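Fibronectin type III domain-containing protein 5 (Homo sapiens, PDB 4LSD) probably mediates beneficial effects of muscular exercise as a secreted hormone, inducing browning of white fat, and dimerises through its fibronectin type III domain, the part described here. Local coordinates at residues 29-41 against 65-79. Sequence-based numbering, arbitrary orientation.
Sequences EVVIGFAISQQKK and EEDTEYIVHVQAISI
Ser37 and His73 form a reciprocal hydrogen-bonded antiparallel pair: Ser37 N reaches His73 O at 3.0 Å, and His73 N answers to Ser37 O. Gln39 with Ile71 and Ala35 with Gln75 repeat the pattern, and Lys41 N to Glu69 O extends it past the strand. The register breaks once, at a classic beta bulge, where Ile32 and Gly33 stand against the single Ile77, whose O takes the N-H of Ile32 at 2.9 Å and, weakly, that of Gly33; Ile77 N returns a nearly straight bond to Gly33 O. Beyond it, a water bridges Val30 O and Ile79 N.

On the face bearing Phe34, Ile36, Gln38, Val72 and Val74 the main contacts are apolar. Ile36 and Val74 lie side by side, CG1 of Ile36 being 3.9 Å from CG2 of Val74; chi1 of -85° gives Ile36 this placement and sets its CG2 anti to the backbone N, against Val72 CG1. This face looks onto Trp23, Cys59 and Leu61 of the other sheet. On the opposite face Ala35 CB meets Ile77 CD1.

Around Tyr70 the interactions are mixed. The Lys40 chain runs alongside it, CG 3.6 Å from Tyr70 CE1, and Gln38 NE2 comes to the same CE1, the amide plane 78° from the ring's. Tyr70 OH accepts the N-H of Glu65 at 2.6 Å, a nearly straight bond (168°) that makes a tyrosine corner, as in other fibronectin type III domains. Replacing Tyr70 by a phenylalanine would probably leave Glu65 N without this acceptor and the loop less firmly held. The salt bridge from Lys40 NZ to Glu65 OE1 is long, at 3.7 Å.

Backbone bonding thus joins the two central strands of the four-stranded sheet, apolar side chains bind it to the fibronectin type III sandwich core, and Gln38, beside Arg47, which is required for dimerization, links this pairing to the strand carrying that residue.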
loop_
_atom_site.group_PDB
_atom_site.type_symbol
_atom_site.label_atom_id
_atom_site.label_comp_id
_atom_site.label_asym_id
_atom_site.label_seq_id
_atom_site.Cartn_x
_atom_site.Cartn_y
_atom_site.Cartn_z
ATOM N N GLU A 29 3.845 9.532 -21.258
ATOM C CA GLU A 29 2.522 9.680 -21.863
ATOM C C GLU A 29 1.609 8.455 -21.742
ATOM O O GLU A 29 0.401 8.558 -21.939
ATOM C CB GLU A 29 2.668 10.046 -23.344
ATOM C CG GLU A 29 3.204 8.901 -24.222
ATOM C CD GLU A 29 3.422 9.293 -25.688
ATOM O OE1 GLU A 29 3.555 8.378 -26.535
ATOM O OE2 GLU A 29 3.474 10.507 -25.994
ATOM N N VAL A 30 2.190 7.309 -21.403
ATOM C CA VAL A 30 1.453 6.054 -21.307
ATOM C C VAL A 30 1.209 5.515 -19.885
ATOM O O VAL A 30 0.256 4.766 -19.649
ATOM C CB VAL A 30 2.196 4.987 -22.168
ATOM C CG1 VAL A 30 1.733 3.590 -21.836
ATOM C CG2 VAL A 30 1.959 5.266 -23.648
ATOM N N VAL A 31 2.071 5.900 -18.950
ATOM C CA VAL A 31 1.996 5.440 -17.571
ATOM C C VAL A 31 0.941 6.127 -16.713
ATOM O O VAL A 31 1.035 7.317 -16.434
ATOM C CB VAL A 31 3.394 5.555 -16.903
ATOM C CG1 VAL A 31 3.313 5.255 -15.423
ATOM C CG2 VAL A 31 4.349 4.559 -17.573
ATOM N N ILE A 32 -0.057 5.356 -16.291
ATOM C CA ILE A 32 -1.147 5.869 -15.466
ATOM C C ILE A 32 -1.055 5.462 -13.998
ATOM O O ILE A 32 -1.821 5.948 -13.167
ATOM C CB ILE A 32 -2.512 5.395 -16.007
ATOM C CG1 ILE A 32 -2.696 3.886 -15.780
ATOM C CG2 ILE A 32 -2.600 5.715 -17.493
ATOM C CD1 ILE A 32 -4.002 3.339 -16.338
ATOM N N GLY A 33 -0.114 4.583 -13.677
ATOM C CA GLY A 33 0.015 4.139 -12.305
ATOM C C GLY A 33 1.244 3.295 -12.047
ATOM O O GLY A 33 2.168 3.237 -12.859
ATOM N N PHE A 34 1.246 2.624 -10.906
ATOM C CA PHE A 34 2.374 1.795 -10.532
ATOM C C PHE A 34 1.990 0.728 -9.518
ATOM O O PHE A 34 1.000 0.861 -8.805
ATOM C CB PHE A 34 3.444 2.668 -9.908
ATOM C CG PHE A 34 3.125 3.094 -8.498
ATOM C CD1 PHE A 34 3.420 2.258 -7.420
ATOM C CD2 PHE A 34 2.526 4.324 -8.246
ATOM C CE1 PHE A 34 3.125 2.640 -6.115
ATOM C CE2 PHE A 34 2.224 4.720 -6.942
ATOM C CZ PHE A 34 2.524 3.877 -5.874
ATOM N N ALA A 35 2.792 -0.327 -9.445
ATOM C CA ALA A 35 2.570 -1.389 -8.473
ATOM C C ALA A 35 3.920 -1.643 -7.829
ATOM O O ALA A 35 4.929 -1.781 -8.517
ATOM C CB ALA A 35 2.061 -2.645 -9.147
ATOM N N ILE A 36 3.946 -1.678 -6.504
ATOM C CA ILE A 36 5.190 -1.923 -5.774
ATOM C C ILE A 36 5.056 -3.169 -4.890
ATOM O O ILE A 36 3.975 -3.457 -4.370
ATOM C CB ILE A 36 5.582 -0.707 -4.884
ATOM C CG1 ILE A 36 6.367 0.318 -5.701
ATOM C CG2 ILE A 36 6.429 -1.155 -3.706
ATOM C CD1 ILE A 36 6.925 1.465 -4.868
ATOM N N SER A 37 6.158 -3.911 -4.749
ATOM C CA SER A 37 6.211 -5.113 -3.911
ATOM C C SER A 37 7.267 -4.849 -2.879
ATOM O O SER A 37 8.334 -4.320 -3.192
ATOM C CB SER A 37 6.660 -6.358 -4.677
ATOM O OG SER A 37 5.787 -6.670 -5.737
ATOM N N GLN A 38 6.980 -5.241 -1.651
ATOM C CA GLN A 38 7.919 -5.048 -0.566
ATOM C C GLN A 38 7.996 -6.292 0.295
ATOM O O GLN A 38 6.976 -6.865 0.671
ATOM C CB GLN A 38 7.479 -3.871 0.303
ATOM C CG GLN A 38 8.232 -3.764 1.625
ATOM C CD GLN A 38 7.506 -2.898 2.639
ATOM O OE1 GLN A 38 7.172 -1.739 2.370
ATOM N NE2 GLN A 38 7.259 -3.457 3.818
ATOM N N GLN A 39 9.212 -6.724 0.591
ATOM C CA GLN A 39 9.409 -7.871 1.458
ATOM C C GLN A 39 10.793 -7.758 2.065
ATOM O O GLN A 39 11.694 -7.170 1.470
ATOM C CB GLN A 39 9.244 -9.194 0.694
ATOM C CG GLN A 39 10.060 -9.311 -0.546
ATOM C CD GLN A 39 9.851 -10.643 -1.251
ATOM O OE1 GLN A 39 8.834 -10.866 -1.915
ATOM N NE2 GLN A 39 10.817 -11.540 -1.106
ATOM N N LYS A 40 10.948 -8.280 3.274
ATOM C CA LYS A 40 12.241 -8.236 3.934
ATOM C C LYS A 40 13.160 -9.225 3.233
ATOM O O LYS A 40 12.686 -10.175 2.586
ATOM C CB LYS A 40 12.120 -8.647 5.396
ATOM C CG LYS A 40 11.240 -7.770 6.247
ATOM C CD LYS A 40 11.358 -8.183 7.703
ATOM C CE LYS A 40 10.307 -7.512 8.565
ATOM N NZ LYS A 40 10.288 -8.106 9.933
ATOM N N LYS A 41 14.467 -9.002 3.373
ATOM C CA LYS A 41 15.467 -9.882 2.792
ATOM C C LYS A 41 15.087 -11.269 3.336
ATOM O O LYS A 41 15.071 -12.253 2.605
ATOM C CB LYS A 41 16.865 -9.465 3.266
ATOM C CG LYS A 41 17.998 -10.248 2.646
ATOM C CD LYS A 41 19.299 -9.965 3.371
ATOM C CE LYS A 41 20.400 -10.912 2.928
ATOM N NZ LYS A 41 20.632 -10.835 1.461
ATOM N N GLU A 65 10.607 -2.251 9.553
ATOM C CA GLU A 65 11.358 -2.781 10.683
ATOM C C GLU A 65 12.684 -2.047 10.795
ATOM O O GLU A 65 13.310 -1.752 9.780
ATOM C CB GLU A 65 11.638 -4.258 10.454
ATOM C CG GLU A 65 10.686 -5.189 11.131
ATOM C CD GLU A 65 11.169 -5.557 12.503
ATOM O OE1 GLU A 65 10.462 -6.319 13.196
ATOM O OE2 GLU A 65 12.265 -5.083 12.884
ATOM N N GLU A 66 13.118 -1.765 12.019
ATOM C CA GLU A 66 14.390 -1.076 12.229
ATOM C C GLU A 66 15.549 -2.030 11.948
ATOM O O GLU A 66 15.395 -3.249 12.061
ATOM C CB GLU A 66 14.502 -0.604 13.676
ATOM C CG GLU A 66 14.440 -1.761 14.668
ATOM C CD GLU A 66 15.392 -1.594 15.837
ATOM O OE1 GLU A 66 15.241 -0.623 16.605
ATOM O OE2 GLU A 66 16.296 -2.440 15.989
ATOM N N ASP A 67 16.705 -1.469 11.591
ATOM C CA ASP A 67 17.907 -2.260 11.335
ATOM C C ASP A 67 17.585 -3.520 10.547
ATOM O O ASP A 67 18.020 -4.620 10.898
ATOM C CB ASP A 67 18.534 -2.627 12.677
ATOM C CG ASP A 67 19.843 -3.365 12.530
ATOM O OD1 ASP A 67 20.714 -2.871 11.784
ATOM O OD2 ASP A 67 20.008 -4.425 13.181
ATOM N N THR A 68 16.834 -3.338 9.466
ATOM C CA THR A 68 16.393 -4.443 8.630
ATOM C C THR A 68 16.553 -4.168 7.136
ATOM O O THR A 68 16.356 -3.041 6.680
ATOM C CB THR A 68 14.917 -4.727 8.922
ATOM O OG1 THR A 68 14.767 -4.997 10.320
ATOM C CG2 THR A 68 14.406 -5.893 8.104
ATOM N N GLU A 69 16.881 -5.218 6.384
ATOM C CA GLU A 69 17.065 -5.142 4.937
ATOM C C GLU A 69 15.789 -5.479 4.161
ATOM O O GLU A 69 15.097 -6.449 4.468
ATOM C CB GLU A 69 18.185 -6.087 4.516
ATOM C CG GLU A 69 19.549 -5.695 5.054
ATOM C CD GLU A 69 20.637 -6.677 4.657
ATOM O OE1 GLU A 69 20.636 -7.822 5.167
ATOM O OE2 GLU A 69 21.491 -6.302 3.824
ATOM N N TYR A 70 15.497 -4.677 3.142
ATOM C CA TYR A 70 14.303 -4.863 2.328
ATOM C C TYR A 70 14.604 -4.945 0.847
ATOM O O TYR A 70 15.650 -4.504 0.382
ATOM C CB TYR A 70 13.339 -3.705 2.548
ATOM C CG TYR A 70 12.619 -3.737 3.872
ATOM C CD1 TYR A 70 11.384 -4.371 3.995
ATOM C CD2 TYR A 70 13.165 -3.133 5.000
ATOM C CE1 TYR A 70 10.709 -4.400 5.206
ATOM C CE2 TYR A 70 12.500 -3.158 6.219
ATOM C CZ TYR A 70 11.274 -3.791 6.312
ATOM O OH TYR A 70 10.611 -3.807 7.511
ATOM N N ILE A 71 13.666 -5.511 0.107
ATOM C CA ILE A 71 13.794 -5.628 -1.326
ATOM C C ILE A 71 12.470 -5.153 -1.886
ATOM O O ILE A 71 11.411 -5.676 -1.552
ATOM C CB ILE A 71 14.050 -7.063 -1.764
ATOM C CG1 ILE A 71 15.273 -7.609 -1.031
ATOM C CG2 ILE A 71 14.287 -7.102 -3.270
ATOM C CD1 ILE A 71 15.605 -9.027 -1.399
ATOM N N VAL A 72 12.553 -4.142 -2.736
ATOM C CA VAL A 72 11.390 -3.526 -3.341
ATOM C C VAL A 72 11.488 -3.606 -4.849
ATOM O O VAL A 72 12.559 -3.402 -5.410
ATOM C CB VAL A 72 11.317 -2.036 -2.925
ATOM C CG1 VAL A 72 10.539 -1.218 -3.951
ATOM C CG2 VAL A 72 10.689 -1.916 -1.550
ATOM N N HIS A 73 10.374 -3.904 -5.509
ATOM C CA HIS A 73 10.353 -3.944 -6.970
ATOM C C HIS A 73 9.238 -3.020 -7.409
ATOM O O HIS A 73 8.168 -2.999 -6.806
ATOM C CB HIS A 73 10.053 -5.344 -7.514
ATOM C CG HIS A 73 11.160 -6.329 -7.307
ATOM N ND1 HIS A 73 12.058 -6.666 -8.293
ATOM C CD2 HIS A 73 11.515 -7.035 -6.208
ATOM C CE1 HIS A 73 12.928 -7.540 -7.809
ATOM N NE2 HIS A 73 12.619 -7.776 -6.550
ATOM N N VAL A 74 9.486 -2.252 -8.459
ATOM C CA VAL A 74 8.475 -1.343 -8.961
ATOM C C VAL A 74 8.052 -1.813 -10.339
ATOM O O VAL A 74 8.835 -2.415 -11.063
ATOM C CB VAL A 74 9.016 0.096 -9.067
ATOM C CG1 VAL A 74 7.889 1.049 -9.446
ATOM C CG2 VAL A 74 9.645 0.511 -7.760
ATOM N N GLN A 75 6.801 -1.551 -10.691
ATOM C CA GLN A 75 6.261 -1.931 -11.995
ATOM C C GLN A 75 5.428 -0.747 -12.490
ATOM O O GLN A 75 4.872 -0.006 -11.685
ATOM C CB GLN A 75 5.370 -3.162 -11.859
ATOM C CG GLN A 75 4.557 -3.457 -13.100
ATOM C CD GLN A 75 3.544 -4.550 -12.863
ATOM O OE1 GLN A 75 3.550 -5.574 -13.540
ATOM N NE2 GLN A 75 2.669 -4.339 -11.891
ATOM N N ALA A 76 5.338 -0.552 -13.800
ATOM C CA ALA A 76 4.561 0.564 -14.318
ATOM C C ALA A 76 3.274 0.077 -14.968
ATOM O O ALA A 76 3.279 -0.888 -15.732
ATOM C CB ALA A 76 5.388 1.363 -15.312
ATOM N N ILE A 77 2.173 0.760 -14.665
ATOM C CA ILE A 77 0.863 0.389 -15.195
ATOM C C ILE A 77 0.450 1.308 -16.331
ATOM O O ILE A 77 0.565 2.522 -16.229
ATOM C CB ILE A 77 -0.245 0.496 -14.120
ATOM C CG1 ILE A 77 0.219 -0.124 -12.801
ATOM C CG2 ILE A 77 -1.518 -0.174 -14.624
ATOM C CD1 ILE A 77 0.273 -1.613 -12.804
ATOM N N SER A 78 -0.054 0.718 -17.403
ATOM C CA SER A 78 -0.519 1.472 -18.558
ATOM C C SER A 78 -2.008 1.173 -18.667
ATOM O O SER A 78 -2.518 0.334 -17.926
ATOM C CB SER A 78 0.209 0.995 -19.812
ATOM O OG SER A 78 -0.612 1.118 -20.955
ATOM N N ILE A 79 -2.711 1.844 -19.574
ATOM C CA ILE A 79 -4.140 1.578 -19.732
ATOM C C ILE A 79 -4.298 0.263 -20.501
ATOM O O ILE A 79 -5.318 -0.415 -20.395
ATOM C CB ILE A 79 -4.863 2.693 -20.524
ATOM C CG1 ILE A 79 -6.378 2.496 -20.443
ATOM C CG2 ILE A 79 -4.466 2.641 -21.999
ATOM C CD1 ILE A 79 -6.949 2.796 -19.084
HETATM O O HOH W 1 -1.994 4.344 -20.770
#